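Local coordinates for glycoside hydrolase family protein (Novosphingobium sp. PP1Y, PDB 6Q2F), which probably hydrolyses terminal alpha-L-rhamnose units from rhamnosylated compounds, as an alpha-L-rhamnosidase of the glycoside hydrolases, at residues Met596-Leu609 against Asp625-Gln638. Sequence-based numbering, arbitrary orientation.
Sequences MAMRSHADIPMAAL and DMKGAASVAHLYGQ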
loop_
_atom_site.group_PDB
_atom_site.type_symbol
_atom_site.label_atom_id
_atom_site.label_comp_id
_atom_site.label_asym_id
_atom_site.label_seq_id
_atom_site.Cartn_x
_atom_site.Cartn_y
_atom_site.Cartn_z
HETATM N N MSE A 596 4.079 -9.041 2.251
HETATM C CA MSE A 596 4.451 -9.381 3.629
HETATM C C MSE A 596 5.956 -9.581 3.730
HETATM O O MSE A 596 6.604 -9.066 4.631
HETATM C CB MSE A 596 3.707 -10.629 4.137
HETATM C CG MSE A 596 2.232 -10.325 4.403
HETATM SE SE MSE A 596 1.350 -11.813 5.326
HETATM C CE MSE A 596 2.353 -11.839 6.954
ATOM N N ALA A 597 6.507 -10.339 2.788
ATOM C CA ALA A 597 7.939 -10.613 2.834
ATOM C C ALA A 597 8.730 -9.318 2.736
ATOM O O ALA A 597 9.714 -9.117 3.450
ATOM C CB ALA A 597 8.314 -11.579 1.705
HETATM N N MSE A 598 8.273 -8.412 1.895
HETATM C CA MSE A 598 8.952 -7.130 1.674
HETATM C C MSE A 598 9.034 -6.298 2.956
HETATM O O MSE A 598 9.902 -5.444 3.080
HETATM C CB MSE A 598 8.238 -6.351 0.581
HETATM C CG MSE A 598 8.442 -6.930 -0.803
HETATM SE SE MSE A 598 7.033 -6.321 -1.990
HETATM C CE MSE A 598 7.700 -4.467 -2.169
ATOM N N ARG A 599 8.148 -6.571 3.919
ATOM C CA ARG A 599 8.125 -5.793 5.150
ATOM C C ARG A 599 8.578 -6.584 6.368
ATOM O O ARG A 599 8.671 -6.017 7.459
ATOM C CB ARG A 599 6.722 -5.214 5.376
ATOM C CG ARG A 599 6.333 -4.118 4.397
ATOM C CD ARG A 599 4.899 -3.537 4.618
ATOM N NE ARG A 599 3.898 -4.435 4.078
ATOM C CZ ARG A 599 2.681 -4.075 3.700
ATOM N NH1 ARG A 599 2.290 -2.813 3.804
ATOM N NH2 ARG A 599 1.855 -4.982 3.212
ATOM N N SER A 600 8.916 -7.860 6.197
ATOM C CA SER A 600 9.177 -8.751 7.320
ATOM C C SER A 600 10.462 -8.405 8.062
ATOM O O SER A 600 10.627 -8.793 9.221
ATOM C CB SER A 600 9.236 -10.194 6.805
ATOM O OG SER A 600 10.299 -10.320 5.871
ATOM N N HIS A 601 11.385 -7.724 7.399
ATOM C CA HIS A 601 12.662 -7.328 7.983
ATOM C C HIS A 601 12.625 -5.949 8.618
ATOM O O HIS A 601 13.556 -5.590 9.344
ATOM C CB HIS A 601 13.763 -7.346 6.914
ATOM C CG HIS A 601 13.809 -8.611 6.116
ATOM N ND1 HIS A 601 14.229 -9.811 6.649
ATOM C CD2 HIS A 601 13.517 -8.858 4.815
ATOM C CE1 HIS A 601 14.180 -10.743 5.715
ATOM N NE2 HIS A 601 13.744 -10.192 4.596
ATOM N N ALA A 602 11.592 -5.171 8.341
ATOM C CA ALA A 602 11.539 -3.807 8.833
ATOM C C ALA A 602 11.142 -3.800 10.300
ATOM O O ALA A 602 10.474 -4.712 10.790
ATOM C CB ALA A 602 10.548 -2.970 8.020
ATOM N N ASP A 603 11.583 -2.769 11.009
ATOM C CA ASP A 603 11.189 -2.606 12.406
ATOM C C ASP A 603 9.729 -2.215 12.524
ATOM O O ASP A 603 9.052 -2.594 13.486
ATOM C CB ASP A 603 12.058 -1.547 13.069
ATOM C CG ASP A 603 13.506 -1.933 13.074
ATOM O OD1 ASP A 603 14.184 -1.648 12.067
ATOM O OD2 ASP A 603 13.940 -2.536 14.074
ATOM N N ILE A 604 9.243 -1.426 11.569
ATOM C CA ILE A 604 7.862 -0.968 11.604
ATOM C C ILE A 604 7.237 -1.177 10.230
ATOM O O ILE A 604 7.424 -0.352 9.320
ATOM C CB ILE A 604 7.785 0.488 12.072
ATOM C CG1 ILE A 604 8.475 0.616 13.431
ATOM C CG2 ILE A 604 6.352 0.907 12.211
ATOM C CD1 ILE A 604 8.829 2.004 13.816
ATOM N N PRO A 605 6.525 -2.282 10.029
ATOM C CA PRO A 605 5.778 -2.461 8.783
ATOM C C PRO A 605 4.786 -1.326 8.613
ATOM O O PRO A 605 4.182 -0.863 9.578
ATOM C CB PRO A 605 5.075 -3.809 8.981
ATOM C CG PRO A 605 5.930 -4.521 10.002
ATOM C CD PRO A 605 6.366 -3.428 10.934
HETATM N N MSE A 606 4.655 -0.856 7.387
HETATM C CA MSE A 606 3.942 0.357 7.117
HETATM C C MSE A 606 3.073 0.225 5.873
HETATM O O MSE A 606 3.438 -0.431 4.895
HETATM C CB MSE A 606 4.936 1.534 6.941
HETATM C CG MSE A 606 4.244 2.877 6.895
HETATM SE SE MSE A 606 5.588 4.253 7.053
HETATM C CE MSE A 606 4.458 5.851 6.892
ATOM N N ALA A 607 1.904 0.848 5.940
ATOM C CA ALA A 607 0.944 0.848 4.846
ATOM C C ALA A 607 0.464 2.287 4.663
ATOM O O ALA A 607 1.104 3.240 5.119
ATOM C CB ALA A 607 -0.181 -0.144 5.157
ATOM N N ALA A 608 -0.666 2.456 3.978
ATOM C CA ALA A 608 -1.210 3.775 3.678
ATOM C C ALA A 608 -2.737 3.714 3.700
ATOM O O ALA A 608 -3.339 2.654 3.495
ATOM C CB ALA A 608 -0.732 4.303 2.302
ATOM N N LEU A 609 -3.362 4.864 3.952
ATOM C CA LEU A 609 -4.806 5.007 3.765
ATOM C C LEU A 609 -5.122 6.422 3.319
ATOM O O LEU A 609 -4.715 7.380 3.976
ATOM C CB LEU A 609 -5.617 4.689 5.032
ATOM C CG LEU A 609 -7.099 5.002 4.717
ATOM C CD1 LEU A 609 -7.753 3.917 3.812
ATOM C CD2 LEU A 609 -7.962 5.270 5.958
ATOM N N ASP A 625 -3.355 -3.449 1.870
ATOM C CA ASP A 625 -2.026 -2.954 2.226
ATOM C C ASP A 625 -1.847 -2.911 3.741
ATOM O O ASP A 625 -0.832 -3.382 4.280
ATOM C CB ASP A 625 -1.820 -1.564 1.609
ATOM C CG ASP A 625 -0.406 -1.031 1.798
ATOM O OD1 ASP A 625 0.543 -1.842 1.853
ATOM O OD2 ASP A 625 -0.259 0.214 1.913
HETATM N N MSE A 626 -2.835 -2.362 4.447
HETATM C CA MSE A 626 -2.777 -2.249 5.897
HETATM C C MSE A 626 -2.911 -3.601 6.589
HETATM O O MSE A 626 -2.285 -3.854 7.618
HETATM C CB MSE A 626 -3.880 -1.312 6.413
HETATM C CG MSE A 626 -3.645 0.175 6.191
HETATM SE SE MSE A 626 -5.171 1.200 6.974
HETATM C CE MSE A 626 -6.562 0.745 5.692
ATOM N N LYS A 627 -3.781 -4.452 6.051
ATOM C CA LYS A 627 -3.980 -5.752 6.675
ATOM C C LYS A 627 -2.722 -6.597 6.519
ATOM O O LYS A 627 -2.304 -7.290 7.453
ATOM C CB LYS A 627 -5.201 -6.452 6.068
ATOM C CG LYS A 627 -5.693 -7.669 6.875
ATOM C CD LYS A 627 -6.163 -7.289 8.272
ATOM C CE LYS A 627 -6.725 -8.526 9.034
ATOM N NZ LYS A 627 -7.102 -8.153 10.431
ATOM N N GLY A 628 -2.071 -6.499 5.357
ATOM C CA GLY A 628 -0.784 -7.154 5.187
ATOM C C GLY A 628 0.249 -6.636 6.161
ATOM O O GLY A 628 0.970 -7.410 6.791
ATOM N N ALA A 629 0.344 -5.317 6.294
ATOM C CA ALA A 629 1.340 -4.766 7.204
ATOM C C ALA A 629 1.041 -5.170 8.645
ATOM O O ALA A 629 1.957 -5.485 9.409
ATOM C CB ALA A 629 1.399 -3.241 7.068
ATOM N N ALA A 630 -0.240 -5.161 9.036
ATOM C CA ALA A 630 -0.575 -5.568 10.395
ATOM C C ALA A 630 -0.229 -7.035 10.610
ATOM O O ALA A 630 0.305 -7.404 11.663
ATOM C CB ALA A 630 -2.058 -5.322 10.686
ATOM N N SER A 631 -0.502 -7.883 9.614
ATOM C CA SER A 631 -0.172 -9.300 9.741
ATOM C C SER A 631 1.324 -9.495 9.941
ATOM O O SER A 631 1.746 -10.321 10.754
ATOM C CB SER A 631 -0.661 -10.062 8.512
ATOM O OG SER A 631 -2.048 -9.829 8.297
ATOM N N VAL A 632 2.147 -8.733 9.216
ATOM C CA VAL A 632 3.599 -8.840 9.391
ATOM C C VAL A 632 3.964 -8.568 10.842
ATOM O O VAL A 632 4.640 -9.376 11.499
ATOM C CB VAL A 632 4.344 -7.882 8.437
ATOM C CG1 VAL A 632 5.841 -7.845 8.800
ATOM C CG2 VAL A 632 4.199 -8.347 6.996
ATOM N N ALA A 633 3.495 -7.435 11.372
ATOM C CA ALA A 633 3.856 -7.045 12.730
ATOM C C ALA A 633 3.387 -8.069 13.759
ATOM O O ALA A 633 4.040 -8.258 14.786
ATOM C CB ALA A 633 3.280 -5.669 13.048
ATOM N N HIS A 634 2.240 -8.708 13.522
ATOM C CA HIS A 634 1.762 -9.723 14.457
ATOM C C HIS A 634 2.627 -10.978 14.378
ATOM O O HIS A 634 3.043 -11.525 15.406
ATOM C CB HIS A 634 0.292 -10.075 14.171
ATOM C CG HIS A 634 -0.643 -8.907 14.213
ATOM N ND1 HIS A 634 -1.902 -8.953 13.649
ATOM C CD2 HIS A 634 -0.515 -7.666 14.743
ATOM C CE1 HIS A 634 -2.508 -7.791 13.823
ATOM N NE2 HIS A 634 -1.691 -6.996 14.495
ATOM N N LEU A 635 2.909 -11.438 13.163
ATOM C CA LEU A 635 3.646 -12.681 12.986
ATOM C C LEU A 635 5.127 -12.521 13.314
ATOM O O LEU A 635 5.681 -13.342 14.049
ATOM C CB LEU A 635 3.446 -13.195 11.561
ATOM C CG LEU A 635 2.059 -13.827 11.488
ATOM C CD1 LEU A 635 1.465 -13.609 10.138
ATOM C CD2 LEU A 635 2.160 -15.327 11.782
ATOM N N TYR A 636 5.776 -11.458 12.826
ATOM C CA TYR A 636 7.219 -11.343 13.013
ATOM C C TYR A 636 7.597 -10.566 14.265
ATOM O O TYR A 636 8.789 -10.406 14.535
ATOM C CB TYR A 636 7.875 -10.729 11.761
ATOM C CG TYR A 636 7.797 -11.683 10.588
ATOM C CD1 TYR A 636 6.653 -11.742 9.799
ATOM C CD2 TYR A 636 8.860 -12.558 10.289
ATOM C CE1 TYR A 636 6.565 -12.630 8.743
ATOM C CE2 TYR A 636 8.769 -13.471 9.236
ATOM C CZ TYR A 636 7.628 -13.496 8.466
ATOM O OH TYR A 636 7.513 -14.369 7.418
ATOM N N GLY A 637 6.616 -10.099 15.038
ATOM C CA GLY A 637 6.882 -9.562 16.357
ATOM C C GLY A 637 7.290 -8.106 16.420
ATOM O O GLY A 637 7.693 -7.641 17.491
ATOM N N GLN A 638 7.160 -7.361 15.343
ATOM C CA GLN A 638 7.444 -5.945 15.369
ATOM C C GLN A 638 6.442 -5.229 16.263
ATOM O O GLN A 638 6.782 -4.310 16.936
ATOM C CB GLN A 638 7.469 -5.342 13.984
ATOM C CG GLN A 638 8.571 -5.852 13.107
ATOM C CD GLN A 638 8.140 -6.986 12.231
ATOM O OE1 GLN A 638 7.215 -7.703 12.543
ATOM N NE2 GLN A 638 8.783 -7.127 11.127
HETATM O O HOH W 1 -0.326 -5.752 2.138
HETATM O O HOH W 2 9.575 -2.653 16.246
#
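R599 meets D625 in a buried salt bridge, NH1 to OD1 at 2.8 Å. The guanidinium and carboxylate planes lie only 15° apart, yet NH1 comes to OD1 from above the carboxylate plane and the bond is bent (136°). The arginine chain turns at chi3 (-78°), which brings NH1 between D625 OD1 and M606 O; to the latter it donates at 2.9 Å, an acceptor within the guanidinium plane. NH1 and NH2 add weak bonds to D625 O, NE is taken by D595 O, and A629 CB lies over one guanidinium face, toward its rim, 3.4 Å above the plane. A leucine in place of R599 would probably leave the D625 carboxylate without its buried countercharge and M606 O without this donor. The other carboxylate oxygen, D625 OD2, accepts a weak bond from A608 N, and A607 CB rests on M626 CG at this end. At the C-terminal end of the helix, the Q638 amide reaches the loop before the strand: NE2 donates to A602 O at 3.0 Å, nearly along the C=O axis. S600 CB sits 3.9 Å over the centre of the Y636 ring, a CH-pi contact, while S600 OG donates to A597 O and Y636 OH is hydrogen-bonded to N768 OD1. Selenomethionine M596 CE reaches L635 CD1. Between the two polar ends, P605 CG packs on V632 CG1 at 3.5 Å. Strand 604-609 and helix 625-636 run almost antiparallel; the sodium ion lies about 5 Å from the A608 side chain. Strand 604-610, helix 620-636 and strand 642-649 form a beta-alpha-beta crossover, part of the closed eight-stranded parallel (beta/alpha)8 barrel, probably the catalytic domain.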